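Long-range contacts in putative exported protein (Bacteroides fragilis NCTC 9343, PDB 3IEE), which is of unknown function but, as an all-helical putative lipoprotein, is probably exported from the cytoplasm and anchored to a membrane: residues Y29-L34 with I147-L151; E156-L160 with M173-K177. One frame throughout, in Å; residues are numbered along the deposited sequence.

Contact 1: Y29-L34 with I147-L151. With EDO (1,2-ethanediol), chain H.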
loop_
_atom_site.group_PDB
_atom_site.type_symbol
_atom_site.label_atom_id
_atom_site.label_comp_id
_atom_site.label_asym_id
_atom_site.label_seq_id
_atom_site.Cartn_x
_atom_site.Cartn_y
_atom_site.Cartn_z
ATOM N N TYR A 29 -14.516 2.688 -6.466
ATOM C CA TYR A 29 -14.084 3.107 -5.110
ATOM C C TYR A 29 -12.703 2.587 -4.756
ATOM O O TYR A 29 -11.895 3.312 -4.138
ATOM C CB TYR A 29 -15.114 2.724 -4.067
ATOM C CG TYR A 29 -14.812 3.237 -2.679
ATOM C CD1 TYR A 29 -13.991 2.506 -1.813
ATOM C CD2 TYR A 29 -15.316 4.451 -2.225
ATOM C CE1 TYR A 29 -13.724 2.968 -0.513
ATOM C CE2 TYR A 29 -15.056 4.925 -0.936
ATOM C CZ TYR A 29 -14.225 4.176 -0.086
ATOM O OH TYR A 29 -13.934 4.607 1.186
ATOM N N TYR A 30 -12.412 1.348 -5.133
ATOM C CA TYR A 30 -11.086 0.772 -4.982
ATOM C C TYR A 30 -10.061 1.616 -5.749
ATOM O O TYR A 30 -9.018 1.970 -5.214
ATOM C CB TYR A 30 -10.997 -0.679 -5.503
ATOM C CG TYR A 30 -9.557 -1.186 -5.492
ATOM C CD1 TYR A 30 -8.979 -1.693 -4.340
ATOM C CD2 TYR A 30 -8.761 -1.098 -6.628
ATOM C CE1 TYR A 30 -7.651 -2.123 -4.325
ATOM C CE2 TYR A 30 -7.447 -1.520 -6.611
ATOM C CZ TYR A 30 -6.893 -2.029 -5.486
ATOM O OH TYR A 30 -5.560 -2.448 -5.540
ATOM N N ASN A 31 -10.337 1.925 -7.010
ATOM C CA ASN A 31 -9.362 2.659 -7.803
ATOM C C ASN A 31 -9.096 4.054 -7.272
ATOM O O ASN A 31 -7.931 4.505 -7.250
ATOM C CB ASN A 31 -9.807 2.709 -9.281
ATOM C CG ASN A 31 -9.673 1.349 -9.980
ATOM O OD1 ASN A 31 -8.815 0.520 -9.630
ATOM N ND2 ASN A 31 -10.475 1.159 -11.032
ATOM N N THR A 32 -10.140 4.728 -6.813
ATOM C CA THR A 32 -9.964 6.025 -6.181
ATOM C C THR A 32 -9.136 5.873 -4.899
ATOM O O THR A 32 -8.239 6.676 -4.628
ATOM C CB THR A 32 -11.314 6.696 -5.886
ATOM O OG1 THR A 32 -11.957 6.975 -7.143
ATOM C CG2 THR A 32 -11.135 7.980 -5.059
ATOM N N SER A 33 -9.453 4.830 -4.119
ATOM C CA SER A 33 -8.723 4.543 -2.877
ATOM C C SER A 33 -7.243 4.286 -3.116
ATOM O O SER A 33 -6.390 4.767 -2.352
ATOM C CB SER A 33 -9.291 3.335 -2.115
ATOM O OG SER A 33 -10.609 3.535 -1.598
ATOM N N LEU A 34 -6.926 3.551 -4.178
ATOM C CA LEU A 34 -5.545 3.225 -4.499
ATOM C C LEU A 34 -4.762 4.511 -4.706
ATOM O O LEU A 34 -3.667 4.672 -4.196
ATOM C CB LEU A 34 -5.487 2.361 -5.771
ATOM C CG LEU A 34 -4.090 1.837 -6.202
ATOM C CD1 LEU A 34 -3.555 0.858 -5.192
ATOM C CD2 LEU A 34 -4.164 1.140 -7.595
ATOM N N ILE A 147 -7.797 -0.371 4.996
ATOM C CA ILE A 147 -8.747 -0.025 3.919
ATOM C C ILE A 147 -8.671 -1.061 2.782
ATOM O O ILE A 147 -9.715 -1.602 2.368
ATOM C CB ILE A 147 -8.510 1.414 3.476
ATOM C CG1 ILE A 147 -8.951 2.389 4.582
ATOM C CG2 ILE A 147 -9.269 1.735 2.143
ATOM C CD1 ILE A 147 -8.319 3.679 4.526
ATOM N N PHE A 148 -7.454 -1.393 2.327
ATOM C CA PHE A 148 -7.283 -2.426 1.298
ATOM C C PHE A 148 -7.866 -3.743 1.747
ATOM O O PHE A 148 -8.551 -4.453 0.988
ATOM C CB PHE A 148 -5.810 -2.540 0.872
ATOM C CG PHE A 148 -5.319 -1.359 0.128
ATOM C CD1 PHE A 148 -6.000 -0.887 -1.000
ATOM C CD2 PHE A 148 -4.176 -0.671 0.523
ATOM C CE1 PHE A 148 -5.524 0.247 -1.715
ATOM C CE2 PHE A 148 -3.675 0.417 -0.202
ATOM C CZ PHE A 148 -4.373 0.890 -1.314
ATOM N N ASP A 149 -7.596 -4.098 2.995
ATOM C CA ASP A 149 -8.093 -5.371 3.547
ATOM C C ASP A 149 -9.629 -5.442 3.573
ATOM O O ASP A 149 -10.191 -6.464 3.262
ATOM C CB ASP A 149 -7.603 -5.606 4.969
ATOM C CG ASP A 149 -6.075 -5.895 5.079
ATOM O OD1 ASP A 149 -5.389 -6.181 4.082
ATOM O OD2 ASP A 149 -5.584 -5.777 6.238
ATOM N N ILE A 150 -10.274 -4.338 3.941
ATOM C CA ILE A 150 -11.745 -4.215 3.930
ATOM C C ILE A 150 -12.292 -4.439 2.527
ATOM O O ILE A 150 -13.284 -5.191 2.321
ATOM C CB ILE A 150 -12.177 -2.835 4.498
ATOM C CG1 ILE A 150 -11.898 -2.775 6.016
ATOM C CG2 ILE A 150 -13.661 -2.536 4.192
ATOM C CD1 ILE A 150 -11.807 -1.377 6.568
ATOM N N LEU A 151 -11.649 -3.785 1.559
ATOM C CA LEU A 151 -12.119 -3.815 0.146
ATOM C C LEU A 151 -11.940 -5.164 -0.556
ATOM O O LEU A 151 -12.740 -5.545 -1.467
ATOM C CB LEU A 151 -11.440 -2.711 -0.651
ATOM C CG LEU A 151 -11.854 -1.302 -0.218
ATOM C CD1 LEU A 151 -10.972 -0.265 -0.936
ATOM C CD2 LEU A 151 -13.345 -0.980 -0.467
HETATM C C1 EDO H . -2.315 -2.120 -2.352
HETATM O O1 EDO H . -2.022 -3.283 -1.543
HETATM C C2 EDO H . -2.806 -2.483 -3.758
HETATM O O2 EDO H . -4.160 -3.012 -3.728
#
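Phe148 and Leu151, three residues, just under one helical turn, apart, supply most of what helix 123-162 brings to this interface, and Tyr30 is their main counterpart. The Phe148 ring reaches across so that CD1 lies 3.9 Å from Tyr30 CE1 and CZ lies 4.0 Å from Leu34 CD1; a long flat side chain suits the place because the segment axes are 11.1 Å apart. Leu151 points toward the partner helix: its CD2 lies 3.8 Å from Tyr29 CD1, and its CD1 lies 3.9 Å from Ser33 OG and 4.2 Å from Tyr30 CD1. The two segments run antiparallel at 166°, as neighbours in an up-and-down helical bundle do, with helix 87-119 covering the buried side through Tyr97. Small Ser33 fits the facing surface, its OG bonded to Tyr29 O (2.9 Å) and to the Tyr97 hydroxyl. Tyr29 OH binds Val78 O. On the more open side, Tyr30 OH makes a very short 2.4 Å hydrogen bond to O2 of an ethanediol whose C1 lies over a face of Phe148.

Contact 2: E156-L160 with M173-K177. With EDO (1,2-ethanediol), chain B.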
loop_
_atom_site.group_PDB
_atom_site.type_symbol
_atom_site.label_atom_id
_atom_site.label_comp_id
_atom_site.label_asym_id
_atom_site.label_seq_id
_atom_site.Cartn_x
_atom_site.Cartn_y
_atom_site.Cartn_z
ATOM N N GLU A 156 -13.118 -8.654 -5.166
ATOM C CA GLU A 156 -13.073 -9.977 -5.761
ATOM C C GLU A 156 -14.467 -10.367 -6.335
ATOM O O GLU A 156 -14.591 -10.815 -7.452
ATOM C CB GLU A 156 -12.643 -10.981 -4.718
ATOM C CG GLU A 156 -12.512 -12.375 -5.273
ATOM C CD GLU A 156 -11.840 -13.254 -4.240
ATOM O OE1 GLU A 156 -12.574 -13.742 -3.368
ATOM O OE2 GLU A 156 -10.579 -13.348 -4.261
ATOM N N GLN A 157 -15.501 -10.171 -5.537
ATOM C CA GLN A 157 -16.876 -10.368 -5.997
ATOM C C GLN A 157 -17.232 -9.513 -7.211
ATOM O O GLN A 157 -17.907 -9.990 -8.147
ATOM C CB GLN A 157 -17.874 -10.114 -4.846
ATOM C CG GLN A 157 -17.812 -11.206 -3.759
ATOM C CD GLN A 157 -17.836 -12.643 -4.344
ATOM O OE1 GLN A 157 -18.713 -12.986 -5.154
ATOM N NE2 GLN A 157 -16.843 -13.469 -3.964
ATOM N N ALA A 158 -16.763 -8.262 -7.221
ATOM C CA ALA A 158 -17.064 -7.297 -8.294
ATOM C C ALA A 158 -16.385 -7.754 -9.601
ATOM O O ALA A 158 -16.999 -7.709 -10.707
ATOM C CB ALA A 158 -16.619 -5.906 -7.882
ATOM N N GLU A 159 -15.140 -8.210 -9.474
ATOM C CA GLU A 159 -14.430 -8.800 -10.643
ATOM C C GLU A 159 -15.151 -9.960 -11.285
ATOM O O GLU A 159 -15.207 -10.087 -12.511
ATOM C CB GLU A 159 -12.972 -9.180 -10.296
ATOM C CG GLU A 159 -12.096 -8.040 -9.922
ATOM C CD GLU A 159 -10.758 -8.454 -9.307
ATOM O OE1 GLU A 159 -10.539 -9.661 -9.179
ATOM O OE2 GLU A 159 -9.961 -7.548 -8.912
ATOM N N LEU A 160 -15.675 -10.854 -10.474
ATOM C CA LEU A 160 -16.384 -12.016 -10.968
ATOM C C LEU A 160 -17.581 -11.571 -11.801
ATOM O O LEU A 160 -17.877 -12.169 -12.845
ATOM C CB LEU A 160 -16.849 -12.881 -9.804
ATOM C CG LEU A 160 -15.774 -13.666 -9.080
ATOM C CD1 LEU A 160 -16.293 -14.152 -7.764
ATOM C CD2 LEU A 160 -15.358 -14.823 -9.944
HETATM N N MSE A 173 -7.921 -12.167 -12.833
HETATM C CA MSE A 173 -8.104 -12.029 -11.406
HETATM C C MSE A 173 -6.843 -12.350 -10.600
HETATM O O MSE A 173 -6.494 -11.599 -9.646
HETATM C CB MSE A 173 -9.339 -12.821 -10.956
HETATM C CG MSE A 173 -10.646 -12.191 -11.500
HETATM SE SE MSE A 173 -12.217 -13.180 -10.900
HETATM C CE MSE A 173 -12.125 -12.715 -9.016
ATOM N N SER A 174 -6.100 -13.389 -11.031
ATOM C CA SER A 174 -4.844 -13.737 -10.402
ATOM C C SER A 174 -3.831 -12.602 -10.524
ATOM O O SER A 174 -3.134 -12.319 -9.556
ATOM C CB SER A 174 -4.199 -15.000 -11.000
ATOM O OG SER A 174 -3.784 -14.779 -12.329
ATOM N N VAL A 175 -3.712 -11.985 -11.692
ATOM C CA VAL A 175 -2.795 -10.864 -11.847
ATOM C C VAL A 175 -3.176 -9.701 -10.927
ATOM O O VAL A 175 -2.311 -9.090 -10.262
ATOM C CB VAL A 175 -2.748 -10.349 -13.327
ATOM C CG1 VAL A 175 -1.887 -9.057 -13.431
ATOM C CG2 VAL A 175 -2.242 -11.461 -14.301
ATOM N N ARG A 176 -4.473 -9.369 -10.881
ATOM C CA ARG A 176 -4.909 -8.262 -10.046
ATOM C C ARG A 176 -4.671 -8.566 -8.573
ATOM O O ARG A 176 -4.196 -7.738 -7.859
ATOM C CB ARG A 176 -6.378 -7.918 -10.321
ATOM C CG ARG A 176 -6.650 -7.513 -11.763
ATOM C CD ARG A 176 -8.152 -7.392 -12.075
ATOM N NE ARG A 176 -8.813 -6.285 -11.319
ATOM C CZ ARG A 176 -8.947 -5.019 -11.734
ATOM N NH1 ARG A 176 -8.450 -4.621 -12.874
ATOM N NH2 ARG A 176 -9.595 -4.121 -10.992
ATOM N N LYS A 177 -4.903 -9.802 -8.167
ATOM C CA LYS A 177 -4.752 -10.200 -6.767
ATOM C C LYS A 177 -3.283 -10.152 -6.370
ATOM O O LYS A 177 -2.890 -9.544 -5.361
ATOM C CB LYS A 177 -5.317 -11.590 -6.520
ATOM C CG LYS A 177 -5.222 -12.015 -5.072
ATOM C CD LYS A 177 -6.074 -11.165 -4.181
ATOM C CE LYS A 177 -6.191 -11.757 -2.761
ATOM N NZ LYS A 177 -7.205 -12.856 -2.763
HETATM C C1 EDO B . -7.929 -4.954 -7.634
HETATM O O1 EDO B . -7.466 -4.506 -8.900
HETATM C C2 EDO B . -9.387 -4.553 -7.400
HETATM O O2 EDO B . -10.329 -5.029 -8.378
HETATM O O HOH W 1 -9.192 -11.027 -2.995
HETATM O O HOH W 2 -8.545 -10.744 -8.038
#
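Segments 156-160 and 173-177 run antiparallel at 155°, with axes 11.4 Å apart and their nearest CA atoms, those of Glu159 and Met173, at 7.1 Å. They belong to consecutive helices, 123-162 and 169-189, so the contact closes a helical hairpin. Met173, a selenomethionine here, points toward the other helix and has the largest area covered: its long, flexible, unbranched side chain spans the gap, placing SE 3.7 Å from Leu160 CD2 and CE 3.8 Å from Glu156 CG. Glu159 also points across. Its OE2 accepts a 3.0 Å hydrogen bond from Arg176 NE within a salt bridge, and an ethanediol O2 joins the same pair, 2.6 Å from Glu159 OE2 and 2.9 Å from Arg176 NH2. Water 2 connects Glu159 OE1 (2.5 Å) to the Met173 carbonyl O (2.7 Å). Glu156 OE2 and Lys177 NZ form a long salt bridge at 3.7 Å, which water 1 spans with bonds of 3.0 Å to Glu156 OE2 and 2.7 Å to Lys177 NZ. Acids on one helix thus face bases on the other around a thin apolar strip, a chemistry consistent with a hydrated surface contact held together by charge pairing as well as by packing.

Overall arrangement
Helix 123-162 takes part in both contacts: 147-151 packs against helix 17-40 in contact 1, and further along, 156-160 pairs with helix 169-189 in contact 2. Their centres lie 13 Å apart and their nearest atoms about 5 Å, without touching. Contact 1 is the deeper, about 10 Å from the chain centre against about 17 Å for contact 2, matching its apolar character. Contact 1 lies within the DUF6845 region, whereas contact 2 joins that region to the DUF3829-like C-terminal one. Helix 169-189 also reaches contact 1, since Ser180 hydrogen-bonds its ethanediol. No active site is known; the ethanediols, probably from the crystallisation liquor, may mark small pockets between these helices.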